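Local structure of paraflagellar rod component (2Q0X) at residues F18-D23 against I28-M33; C40-G45 against E92-L97; D55-L60 against F70-V75; V110-T115 against Q120-L125. The protein is of unknown function but adopts the alpha/beta-hydrolase fold, so a hydrolase-like activity is possible though not established. All coordinates share one frame; numbering follows the deposited sequence.

All four contacts are built on one mixed sheet, and nearly all the touching residues are buried. Interaction 1 lies at the sheet's outer strand, its centre about 19 Å from the centre of the chain; interaction 4 is the most central, its centre about 5 Å from that point. Interactions 1 and 3 also reach the second subunit. Interaction 1 is the only one joined strand to strand, so backbone hydrogen bonds carry it, backed by aromatic contacts. The others pack helix on strand through side chains. Interactions 2 and 4 are purely aliphatic and share one face of the sheet, where Val94 touches Leu125. Interaction 3 lies on the opposite face, and there an aromatic pair leads, joined by Leu60 and Gln72.

Interaction 1: residues F18-D23 against I28-M33; sequences FTYYKD and IPVFMM
The beta hairpin formed by strands 13-21 and 26-33 pairs Phe18 with Val30 and Tyr20 with Ile28 at the margin of the alpha/beta-hydrolase sheet. Both are antiparallel hydrogen-bonded pairs, separated by the non-hydrogen-bonded pair Thr19-Pro29. At the first pair Val30 N donates to Phe18 O over 2.8 Å, and the return bond from Phe18 N to Val30 O is nearly straight (165°). At the second, Ile28 N reaches Tyr20 O at 3.0 Å and Tyr20 N reaches Ile28 O at 3.1 Å. Within the non-hydrogen-bonded pair's stretch of the ladder, Pro29 CA makes a CA-H...O contact with Phe18 O.

Both rings lie on the same face of the hairpin. Phe18 CG is set between the backbone N and the carbonyl carbon (chi1 73°), which lays the ring back across the neighbouring strand. Val30 CB then sits over one ring face, 4.0 Å from the Phe18 centroid, as a CH-pi contact, while Met32 SD approaches the edge, 3.6 Å from Phe18 CE1, as a Met-aromatic contact. Tyr20 repeats the pattern: Ile28 CB lies over its face, and Val30 CG2 stands in the ring plane 3.5 Å from Tyr20 CE1.

Tyr20 OH continues past Ile28 to bond Asp93 O, linking the hairpin to helix 87-104, which also packs on Val30 through Leu97. Strand 69-73 flanks strand 26-33 on its other side, and on the opposite face Thr19 and Pro29 meet Leu51 and Ser50 of the second subunit.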
# COMPACT_ATOMS: atom_id res chain seq x y z
N PHE A 18 3.20 -12.17 -4.90
CA PHE A 18 3.88 -11.70 -6.08
C PHE A 18 3.43 -10.30 -6.44
O PHE A 18 2.53 -9.75 -5.79
CB PHE A 18 3.69 -12.66 -7.26
CG PHE A 18 2.32 -12.64 -7.86
CD1 PHE A 18 1.29 -13.34 -7.27
CD2 PHE A 18 2.08 -11.94 -9.03
CE1 PHE A 18 0.03 -13.33 -7.83
CE2 PHE A 18 0.81 -11.91 -9.58
CZ PHE A 18 -0.22 -12.62 -8.97
N THR A 19 4.10 -9.72 -7.43
CA THR A 19 3.71 -8.42 -7.96
C THR A 19 3.54 -8.52 -9.49
O THR A 19 4.18 -9.34 -10.14
CB THR A 19 4.75 -7.34 -7.61
OG1 THR A 19 5.97 -7.62 -8.29
CG2 THR A 19 5.03 -7.28 -6.09
N TYR A 20 2.65 -7.71 -10.05
CA TYR A 20 2.60 -7.58 -11.50
C TYR A 20 2.74 -6.11 -11.85
O TYR A 20 2.31 -5.24 -11.10
CB TYR A 20 1.33 -8.22 -12.09
CG TYR A 20 0.03 -7.56 -11.68
CD1 TYR A 20 -0.52 -7.77 -10.42
CD2 TYR A 20 -0.66 -6.73 -12.58
CE1 TYR A 20 -1.72 -7.18 -10.05
CE2 TYR A 20 -1.84 -6.12 -12.22
CZ TYR A 20 -2.38 -6.36 -10.94
OH TYR A 20 -3.57 -5.77 -10.56
N TYR A 21 3.38 -5.85 -12.99
CA TYR A 21 3.72 -4.49 -13.40
C TYR A 21 2.50 -3.78 -13.96
O TYR A 21 1.87 -4.25 -14.91
CB TYR A 21 4.83 -4.47 -14.46
CG TYR A 21 6.24 -4.46 -13.92
CD1 TYR A 21 6.91 -3.27 -13.68
CD2 TYR A 21 6.91 -5.65 -13.67
CE1 TYR A 21 8.22 -3.25 -13.18
CE2 TYR A 21 8.23 -5.66 -13.18
CZ TYR A 21 8.88 -4.46 -12.94
OH TYR A 21 10.18 -4.48 -12.45
N LYS A 22 2.19 -2.64 -13.36
CA LYS A 22 1.20 -1.69 -13.86
C LYS A 22 1.88 -0.77 -14.86
O LYS A 22 1.24 -0.24 -15.77
CB LYS A 22 0.64 -0.91 -12.67
CG LYS A 22 -0.03 0.44 -12.95
CD LYS A 22 -0.33 1.14 -11.61
CE LYS A 22 -0.73 2.60 -11.74
NZ LYS A 22 -0.40 3.37 -10.49
N ASP A 23 3.19 -0.61 -14.70
CA ASP A 23 3.98 0.41 -15.38
C ASP A 23 5.35 0.29 -14.73
O ASP A 23 5.45 -0.20 -13.61
CB ASP A 23 3.32 1.81 -15.25
CG ASP A 23 3.99 2.71 -14.22
OD1 ASP A 23 5.22 2.71 -14.10
OD2 ASP A 23 3.26 3.48 -13.56
N ILE A 28 2.15 -3.93 -8.39
CA ILE A 28 0.97 -4.20 -7.58
C ILE A 28 1.16 -5.55 -6.89
O ILE A 28 1.27 -6.59 -7.56
CB ILE A 28 -0.30 -4.23 -8.46
CG1 ILE A 28 -0.44 -2.91 -9.25
CG2 ILE A 28 -1.51 -4.47 -7.61
CD1 ILE A 28 -1.42 -2.99 -10.40
N PRO A 29 1.23 -5.55 -5.55
CA PRO A 29 1.26 -6.78 -4.79
C PRO A 29 -0.06 -7.53 -4.72
O PRO A 29 -1.14 -6.93 -4.56
CB PRO A 29 1.63 -6.32 -3.37
CG PRO A 29 2.11 -4.97 -3.50
CD PRO A 29 1.38 -4.38 -4.67
N VAL A 30 0.07 -8.83 -4.79
CA VAL A 30 -1.04 -9.75 -4.77
C VAL A 30 -0.65 -10.86 -3.80
O VAL A 30 0.40 -11.48 -3.94
CB VAL A 30 -1.32 -10.38 -6.18
CG1 VAL A 30 -2.52 -11.28 -6.11
CG2 VAL A 30 -1.49 -9.29 -7.27
N PHE A 31 -1.50 -11.10 -2.82
CA PHE A 31 -1.31 -12.17 -1.85
C PHE A 31 -2.37 -13.25 -2.06
O PHE A 31 -3.55 -12.98 -1.89
CB PHE A 31 -1.42 -11.62 -0.42
CG PHE A 31 -1.09 -12.62 0.64
CD1 PHE A 31 -2.06 -13.08 1.50
CD2 PHE A 31 0.22 -13.08 0.79
CE1 PHE A 31 -1.73 -14.00 2.49
CE2 PHE A 31 0.54 -14.00 1.75
CZ PHE A 31 -0.44 -14.46 2.60
N MET A 32 -1.93 -14.46 -2.40
CA MET A 32 -2.81 -15.60 -2.63
C MET A 32 -2.73 -16.62 -1.48
O MET A 32 -1.64 -16.95 -1.02
CB MET A 32 -2.41 -16.31 -3.92
CG MET A 32 -2.06 -15.37 -5.08
SD MET A 32 -1.67 -16.28 -6.58
CE MET A 32 -0.14 -17.08 -6.16
N MET A 33 -3.88 -17.15 -1.07
CA MET A 33 -3.95 -18.20 -0.05
C MET A 33 -4.73 -19.38 -0.59
O MET A 33 -5.77 -19.20 -1.23
CB MET A 33 -4.65 -17.70 1.22
CG MET A 33 -3.94 -16.55 1.85
SD MET A 33 -4.94 -15.75 3.10
CE MET A 33 -4.85 -16.96 4.38

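Interaction 2: residues C40-G45 against E92-L97; sequences CVLWVG and EDVDDL
Leu42 and Val44 of strand 40-44 meet Val94 and Leu97 of helix 87-104 in a helix-on-sheet contact of the alpha/beta-hydrolase core. Apolar contacts alone join the two segments. Leu42 is shared between two helix residues: its CD1 lies 4.0 Å from Leu97 CD2, and its CD2 lies 4.3 Å from Val94 CG1. The two leucines have the same conformation, each CG being anti to its backbone N (chi1 174° in Leu42), which carries both forks into the interface between sheet and helix, where they touch through single methyl groups. Val44, two residues on and so on the same side of the strand, brings CG2 to within 4.2 Å of Val94 CG2. Val94 thus offers one methyl to each strand residue. These are loose van der Waals distances, and only 167 Å² is buried, in keeping with a segment-axis separation of 11.1 Å.

Backbone hydrogen bonding is confined to the helix, where Asp96 N binds Glu92 O at 3.0 Å and Leu97 N binds Asp93 O, giving the turn that sets Val94 and Leu97 on one side. The polar groups look elsewhere. Asp95, though buried, has its carboxylate satisfied by Ser129 OG and Ala130 N.

The axes of segments 40-44 and 92-97 run nearly antiparallel, at 158°. Strand 40-44 lies between strands 69-73 and 110-115, whose Val71 and Leu112 adjoin Leu42, while helix 119-128 packs alongside through Leu121 on Val44 and Leu125 on Val94. From the other face of the strand Trp43 meets Phe57 of helix 57-64 edge-to-face.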
# COMPACT_ATOMS: atom_id res chain seq x y z
N CYS A 40 -11.17 -18.85 -7.27
CA CYS A 40 -10.82 -17.95 -6.18
C CYS A 40 -11.84 -16.86 -5.90
O CYS A 40 -12.53 -16.38 -6.80
CB CYS A 40 -9.44 -17.31 -6.43
SG CYS A 40 -9.30 -16.21 -7.87
N VAL A 41 -11.92 -16.48 -4.63
CA VAL A 41 -12.47 -15.19 -4.25
C VAL A 41 -11.35 -14.14 -4.33
O VAL A 41 -10.28 -14.33 -3.76
CB VAL A 41 -13.07 -15.23 -2.85
CG1 VAL A 41 -13.52 -13.83 -2.42
CG2 VAL A 41 -14.23 -16.23 -2.82
N LEU A 42 -11.59 -13.06 -5.08
CA LEU A 42 -10.67 -11.97 -5.24
C LEU A 42 -11.24 -10.73 -4.57
O LEU A 42 -12.32 -10.24 -4.95
CB LEU A 42 -10.41 -11.69 -6.71
CG LEU A 42 -9.56 -10.47 -7.08
CD1 LEU A 42 -8.21 -10.53 -6.37
CD2 LEU A 42 -9.40 -10.36 -8.63
N TRP A 43 -10.48 -10.20 -3.62
CA TRP A 43 -10.87 -9.04 -2.85
C TRP A 43 -10.13 -7.76 -3.29
O TRP A 43 -8.92 -7.76 -3.43
CB TRP A 43 -10.63 -9.27 -1.35
CG TRP A 43 -10.89 -8.04 -0.55
CD1 TRP A 43 -12.11 -7.57 -0.15
CD2 TRP A 43 -9.93 -7.10 -0.07
NE1 TRP A 43 -11.96 -6.41 0.55
CE2 TRP A 43 -10.63 -6.09 0.60
CE3 TRP A 43 -8.54 -7.01 -0.16
CZ2 TRP A 43 -9.99 -5.01 1.20
CZ3 TRP A 43 -7.91 -5.93 0.42
CH2 TRP A 43 -8.64 -4.95 1.09
N VAL A 44 -10.89 -6.69 -3.47
CA VAL A 44 -10.36 -5.36 -3.67
C VAL A 44 -11.15 -4.42 -2.74
O VAL A 44 -12.35 -4.59 -2.53
CB VAL A 44 -10.39 -4.93 -5.21
CG1 VAL A 44 -11.75 -4.72 -5.72
CG2 VAL A 44 -9.55 -3.71 -5.44
N GLY A 45 -10.48 -3.45 -2.18
CA GLY A 45 -11.08 -2.59 -1.17
C GLY A 45 -10.94 -1.13 -1.46
O GLY A 45 -10.60 -0.70 -2.59
N GLU A 92 -9.15 -1.56 -14.74
CA GLU A 92 -8.30 -2.15 -15.76
C GLU A 92 -7.13 -2.95 -15.17
O GLU A 92 -6.87 -4.06 -15.60
CB GLU A 92 -7.79 -1.07 -16.71
CG GLU A 92 -6.97 -1.63 -17.85
CD GLU A 92 -6.73 -0.64 -18.95
OE1 GLU A 92 -6.53 0.57 -18.64
OE2 GLU A 92 -6.72 -1.07 -20.13
N ASP A 93 -6.43 -2.36 -14.20
CA ASP A 93 -5.38 -3.07 -13.46
C ASP A 93 -5.89 -4.34 -12.79
O ASP A 93 -5.25 -5.38 -12.84
CB ASP A 93 -4.75 -2.17 -12.39
CG ASP A 93 -4.05 -0.98 -12.97
OD1 ASP A 93 -3.66 -1.03 -14.15
OD2 ASP A 93 -3.90 0.02 -12.26
N VAL A 94 -7.06 -4.26 -12.16
CA VAL A 94 -7.71 -5.44 -11.58
C VAL A 94 -8.06 -6.50 -12.64
O VAL A 94 -7.89 -7.71 -12.39
CB VAL A 94 -8.92 -5.07 -10.70
CG1 VAL A 94 -9.59 -6.33 -10.13
CG2 VAL A 94 -8.45 -4.13 -9.51
N ASP A 95 -8.52 -6.06 -13.82
CA ASP A 95 -8.84 -6.98 -14.91
C ASP A 95 -7.63 -7.73 -15.44
O ASP A 95 -7.70 -8.91 -15.76
CB ASP A 95 -9.53 -6.24 -16.06
CG ASP A 95 -10.46 -7.16 -16.85
OD1 ASP A 95 -11.14 -8.01 -16.22
OD2 ASP A 95 -10.47 -7.03 -18.09
N ASP A 96 -6.50 -7.02 -15.51
CA ASP A 96 -5.20 -7.62 -15.82
C ASP A 96 -4.82 -8.71 -14.79
O ASP A 96 -4.26 -9.74 -15.15
CB ASP A 96 -4.10 -6.54 -15.86
CG ASP A 96 -4.33 -5.48 -16.96
OD1 ASP A 96 -5.10 -5.76 -17.92
OD2 ASP A 96 -3.73 -4.37 -16.88
N LEU A 97 -5.11 -8.48 -13.52
CA LEU A 97 -4.85 -9.51 -12.50
C LEU A 97 -5.77 -10.72 -12.71
O LEU A 97 -5.32 -11.86 -12.66
CB LEU A 97 -5.01 -8.94 -11.09
CG LEU A 97 -4.88 -9.96 -9.95
CD1 LEU A 97 -3.56 -10.77 -10.10
CD2 LEU A 97 -5.06 -9.31 -8.55

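Interaction 3: residues D55-L60 against F70-V75; sequences DYFTNL and FVQVEV
Phe57 of helix 57-64 and Phe70 of strand 69-73 form a T-shaped pair inside the beta-alpha-beta unit of strand 40-44, helix 57-64 and strand 69-73. The edge of Phe70 is directed at the face of Phe57, with centroids 5.2 Å apart and planes inclined at 68°. The CE1-CZ edge of Phe70 makes the approach, CZ and CE1 both 3.8 Å from Phe57 CG, so it lands toward the rim of that face and not over its middle.

Conformation accounts for this geometry. Phe57 has CG anti to its carbonyl carbon, and its chi2 of only 6° turns the ring nearly into the plane of CA, CB and CG, presenting a flat side to the strand. Phe70 has CG anti to the backbone N (chi1 -167°) and stands out from the sheet, that ring edge leading. Gln72 points from the same side of the strand, its chain extended beyond CG; its OE1 comes near the plane of the Phe57 ring at the edge, 3.5 Å from Phe57 CD2, with the amide almost perpendicular to the ring. This oxygen also accepts a hydrogen bond from Leu52 N, which would help to fix the amide's rotation. One turn along the helix, Leu60 swings CD2 to 3.9 Å from Phe70 CE2. Ahead of it, Asp55 O accepts from both Thr58 N and Thr58 OG1, the latter at 2.9 Å.

The Phe57 ring also meets that of Phe54, and it packs on Phe113 of strand 110-115. Strand 69-73 lies between strands 40-44 and 26-33, and helix 280-299 packs beside Leu60 through Ile287.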
# COMPACT_ATOMS: atom_id res chain seq x y z
N ASP A 55 -9.63 -8.58 9.88
CA ASP A 55 -9.06 -9.70 10.60
C ASP A 55 -9.79 -10.99 10.21
O ASP A 55 -9.13 -12.00 9.99
CB ASP A 55 -9.13 -9.46 12.14
CG ASP A 55 -8.10 -8.43 12.64
OD1 ASP A 55 -7.30 -7.92 11.83
OD2 ASP A 55 -8.09 -8.12 13.85
N TYR A 56 -11.11 -10.94 10.06
CA TYR A 56 -11.88 -12.15 9.70
C TYR A 56 -11.53 -12.81 8.36
O TYR A 56 -11.86 -13.96 8.15
CB TYR A 56 -13.41 -11.94 9.83
CG TYR A 56 -14.09 -11.31 8.63
CD1 TYR A 56 -14.36 -12.06 7.48
CD2 TYR A 56 -14.50 -9.99 8.66
CE1 TYR A 56 -14.97 -11.51 6.41
CE2 TYR A 56 -15.11 -9.43 7.58
CZ TYR A 56 -15.36 -10.19 6.45
OH TYR A 56 -15.99 -9.64 5.35
N PHE A 57 -10.87 -12.09 7.45
CA PHE A 57 -10.32 -12.67 6.23
C PHE A 57 -9.45 -13.92 6.45
O PHE A 57 -9.38 -14.79 5.58
CB PHE A 57 -9.45 -11.64 5.50
CG PHE A 57 -10.22 -10.59 4.76
CD1 PHE A 57 -11.61 -10.48 4.85
CD2 PHE A 57 -9.53 -9.67 3.98
CE1 PHE A 57 -12.29 -9.49 4.14
CE2 PHE A 57 -10.21 -8.68 3.27
CZ PHE A 57 -11.59 -8.60 3.35
N THR A 58 -8.75 -13.99 7.59
CA THR A 58 -7.98 -15.18 7.93
C THR A 58 -8.91 -16.37 8.17
O THR A 58 -8.65 -17.48 7.70
CB THR A 58 -7.01 -14.95 9.15
OG1 THR A 58 -7.74 -14.57 10.32
CG2 THR A 58 -6.02 -13.84 8.82
N ASN A 59 -10.01 -16.11 8.86
CA ASN A 59 -11.02 -17.14 9.14
C ASN A 59 -11.83 -17.51 7.87
O ASN A 59 -12.05 -18.69 7.60
CB ASN A 59 -11.96 -16.66 10.24
CG ASN A 59 -11.24 -16.41 11.54
OD1 ASN A 59 -10.76 -17.35 12.19
ND2 ASN A 59 -11.15 -15.14 11.94
N LEU A 60 -12.27 -16.50 7.12
CA LEU A 60 -12.81 -16.69 5.77
C LEU A 60 -11.96 -17.61 4.89
O LEU A 60 -12.46 -18.63 4.39
CB LEU A 60 -12.98 -15.34 5.04
CG LEU A 60 -13.79 -15.39 3.71
CD1 LEU A 60 -15.09 -16.23 3.87
CD2 LEU A 60 -14.15 -14.02 3.21
N PHE A 70 -8.31 -17.69 -1.75
CA PHE A 70 -8.59 -16.33 -1.32
C PHE A 70 -7.42 -15.46 -1.76
O PHE A 70 -6.29 -15.70 -1.38
CB PHE A 70 -8.80 -16.25 0.21
CG PHE A 70 -9.39 -14.93 0.67
CD1 PHE A 70 -8.64 -14.02 1.41
CD2 PHE A 70 -10.70 -14.58 0.33
CE1 PHE A 70 -9.16 -12.81 1.82
CE2 PHE A 70 -11.22 -13.36 0.73
CZ PHE A 70 -10.44 -12.46 1.48
N VAL A 71 -7.71 -14.48 -2.63
CA VAL A 71 -6.70 -13.61 -3.21
C VAL A 71 -7.04 -12.17 -2.87
O VAL A 71 -8.20 -11.78 -2.95
CB VAL A 71 -6.62 -13.75 -4.74
CG1 VAL A 71 -5.55 -12.80 -5.31
CG2 VAL A 71 -6.32 -15.21 -5.16
N GLN A 72 -6.00 -11.40 -2.53
CA GLN A 72 -6.09 -10.00 -2.13
C GLN A 72 -5.12 -9.16 -2.92
O GLN A 72 -3.98 -9.53 -3.09
CB GLN A 72 -5.74 -9.86 -0.66
CG GLN A 72 -6.71 -10.53 0.25
CD GLN A 72 -6.24 -10.50 1.69
OE1 GLN A 72 -6.37 -9.49 2.38
NE2 GLN A 72 -5.66 -11.62 2.15
N VAL A 73 -5.59 -8.02 -3.40
CA VAL A 73 -4.76 -7.07 -4.15
C VAL A 73 -4.99 -5.73 -3.50
O VAL A 73 -6.10 -5.41 -3.07
CB VAL A 73 -5.12 -7.03 -5.68
CG1 VAL A 73 -6.55 -6.55 -5.93
CG2 VAL A 73 -4.12 -6.17 -6.50
N GLU A 74 -3.94 -4.92 -3.42
CA GLU A 74 -4.11 -3.53 -3.01
C GLU A 74 -4.36 -2.66 -4.23
O GLU A 74 -3.56 -2.65 -5.16
CB GLU A 74 -2.91 -3.05 -2.19
CG GLU A 74 -2.97 -3.58 -0.77
CD GLU A 74 -1.70 -3.30 0.04
OE1 GLU A 74 -1.77 -3.44 1.30
OE2 GLU A 74 -0.64 -2.95 -0.59
N VAL A 75 -5.48 -1.95 -4.20
CA VAL A 75 -5.83 -0.95 -5.23
C VAL A 75 -4.66 0.01 -5.44
O VAL A 75 -4.23 0.65 -4.49
CB VAL A 75 -7.06 -0.09 -4.80
CG1 VAL A 75 -7.49 0.83 -5.92
CG2 VAL A 75 -8.19 -0.95 -4.45

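Interaction 4: residues V110-T115 against Q120-L125; sequences VALFAT and QLVFEL
Leu112 and Ala114 meet Val122 and Leu125 without any flat group between them: all four side chains are aliphatic, and the contact has no ring face or edge of its own. The nearby ring of Phe113 belongs to the opposite side of the strand, where it pairs edge-to-face with Trp43. The arrangement is the beta-alpha part of the beta-alpha-beta unit 110-115, 119-128, 135-143. In alpha/beta hydrolases the tight turn between this strand and helix is the nucleophile elbow; whether it serves catalysis here is not known.

The evidence for close layering is the 8.7 Å approach of the segment axes, which run at 144° to each other, with the small Ala114 facing the helix. Leu112 and Leu125 cross at about a right angle, and their CD1 atoms come within 3.6 Å. Both leucines have chi1 displaced from a staggered value (-100° in Leu112). Leu112 CD1 also touches Val122 CG2, more loosely, at 4.2 Å, the two side chains lying alongside each other and running oppositely.

Around this core, Val122 extends to Val138 and Leu140 of strand 135-143, and Leu125 to Asp95 of helix 87-104. The nearest backbones are those of Ala114 and Val122, CA to CA 7.0 Å. Val122 sets CG1 anti to the backbone N (chi1 169°), which puts CG2 beside that N and anti to the carbonyl carbon, and the CG2 methyl rests 3.5 Å from Ala114 CB.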
# COMPACT_ATOMS: atom_id res chain seq x y z
N VAL A 110 -13.92 -16.84 -10.83
CA VAL A 110 -13.55 -15.80 -9.90
C VAL A 110 -14.84 -15.25 -9.32
O VAL A 110 -15.74 -14.82 -10.07
CB VAL A 110 -12.76 -14.68 -10.59
CG1 VAL A 110 -12.56 -13.47 -9.61
CG2 VAL A 110 -11.40 -15.19 -11.11
N ALA A 111 -14.92 -15.30 -7.99
CA ALA A 111 -15.91 -14.56 -7.22
C ALA A 111 -15.28 -13.21 -6.84
O ALA A 111 -14.32 -13.15 -6.07
CB ALA A 111 -16.32 -15.36 -5.98
N LEU A 112 -15.81 -12.12 -7.39
CA LEU A 112 -15.29 -10.78 -7.08
C LEU A 112 -15.92 -10.26 -5.79
O LEU A 112 -17.14 -10.21 -5.67
CB LEU A 112 -15.56 -9.78 -8.20
CG LEU A 112 -14.45 -9.42 -9.20
CD1 LEU A 112 -14.92 -8.30 -10.16
CD2 LEU A 112 -13.18 -9.02 -8.50
N PHE A 113 -15.07 -9.84 -4.85
CA PHE A 113 -15.47 -9.39 -3.54
C PHE A 113 -14.88 -7.98 -3.33
O PHE A 113 -13.67 -7.79 -3.34
CB PHE A 113 -14.94 -10.42 -2.53
CG PHE A 113 -15.20 -10.10 -1.08
CD1 PHE A 113 -14.38 -10.64 -0.11
CD2 PHE A 113 -16.27 -9.29 -0.67
CE1 PHE A 113 -14.57 -10.37 1.25
CE2 PHE A 113 -16.49 -9.03 0.68
CZ PHE A 113 -15.64 -9.57 1.64
N ALA A 114 -15.75 -6.98 -3.18
CA ALA A 114 -15.28 -5.62 -2.92
C ALA A 114 -15.90 -5.10 -1.66
O ALA A 114 -17.06 -5.36 -1.38
CB ALA A 114 -15.60 -4.69 -4.07
N THR A 115 -15.08 -4.38 -0.90
CA THR A 115 -15.53 -3.62 0.24
C THR A 115 -15.28 -2.15 -0.02
O THR A 115 -14.40 -1.79 -0.80
CB THR A 115 -14.77 -4.03 1.53
OG1 THR A 115 -13.36 -3.97 1.29
CG2 THR A 115 -15.20 -5.43 1.98
N GLN A 120 -16.73 0.49 -6.51
CA GLN A 120 -16.66 1.33 -7.70
C GLN A 120 -15.96 0.61 -8.85
O GLN A 120 -16.33 0.78 -10.04
CB GLN A 120 -15.87 2.59 -7.41
CG GLN A 120 -15.94 3.64 -8.53
CD GLN A 120 -15.25 4.93 -8.19
OE1 GLN A 120 -14.31 4.95 -7.41
NE2 GLN A 120 -15.71 6.03 -8.80
N LEU A 121 -14.90 -0.12 -8.51
CA LEU A 121 -14.13 -0.83 -9.50
C LEU A 121 -14.89 -2.02 -10.05
O LEU A 121 -14.76 -2.36 -11.22
CB LEU A 121 -12.79 -1.28 -8.91
CG LEU A 121 -11.93 -0.19 -8.25
CD1 LEU A 121 -10.52 -0.72 -8.02
CD2 LEU A 121 -11.90 1.10 -9.07
N VAL A 122 -15.71 -2.67 -9.22
CA VAL A 122 -16.40 -3.86 -9.63
C VAL A 122 -17.45 -3.53 -10.70
O VAL A 122 -17.56 -4.28 -11.67
CB VAL A 122 -17.01 -4.62 -8.43
CG1 VAL A 122 -17.97 -5.74 -8.89
CG2 VAL A 122 -15.89 -5.20 -7.56
N PHE A 123 -18.18 -2.42 -10.55
CA PHE A 123 -19.21 -2.06 -11.52
C PHE A 123 -18.59 -1.75 -12.88
O PHE A 123 -19.09 -2.19 -13.92
CB PHE A 123 -20.10 -0.90 -11.04
CG PHE A 123 -21.04 -1.28 -9.92
CD1 PHE A 123 -22.11 -2.13 -10.15
CD2 PHE A 123 -20.83 -0.82 -8.62
CE1 PHE A 123 -22.97 -2.49 -9.13
CE2 PHE A 123 -21.69 -1.18 -7.59
CZ PHE A 123 -22.76 -2.01 -7.85
N GLU A 124 -17.48 -1.01 -12.84
CA GLU A 124 -16.67 -0.71 -14.02
C GLU A 124 -16.09 -1.97 -14.67
O GLU A 124 -16.15 -2.13 -15.90
CB GLU A 124 -15.56 0.25 -13.60
CG GLU A 124 -14.72 0.78 -14.73
CD GLU A 124 -15.51 1.59 -15.73
OE1 GLU A 124 -16.51 2.27 -15.34
OE2 GLU A 124 -15.11 1.56 -16.91
N LEU A 125 -15.55 -2.86 -13.84
CA LEU A 125 -15.05 -4.16 -14.31
C LEU A 125 -16.13 -4.94 -15.03
O LEU A 125 -15.93 -5.36 -16.14
CB LEU A 125 -14.52 -5.02 -13.15
CG LEU A 125 -13.01 -5.05 -12.90
CD1 LEU A 125 -12.65 -5.91 -11.67
CD2 LEU A 125 -12.32 -5.57 -14.11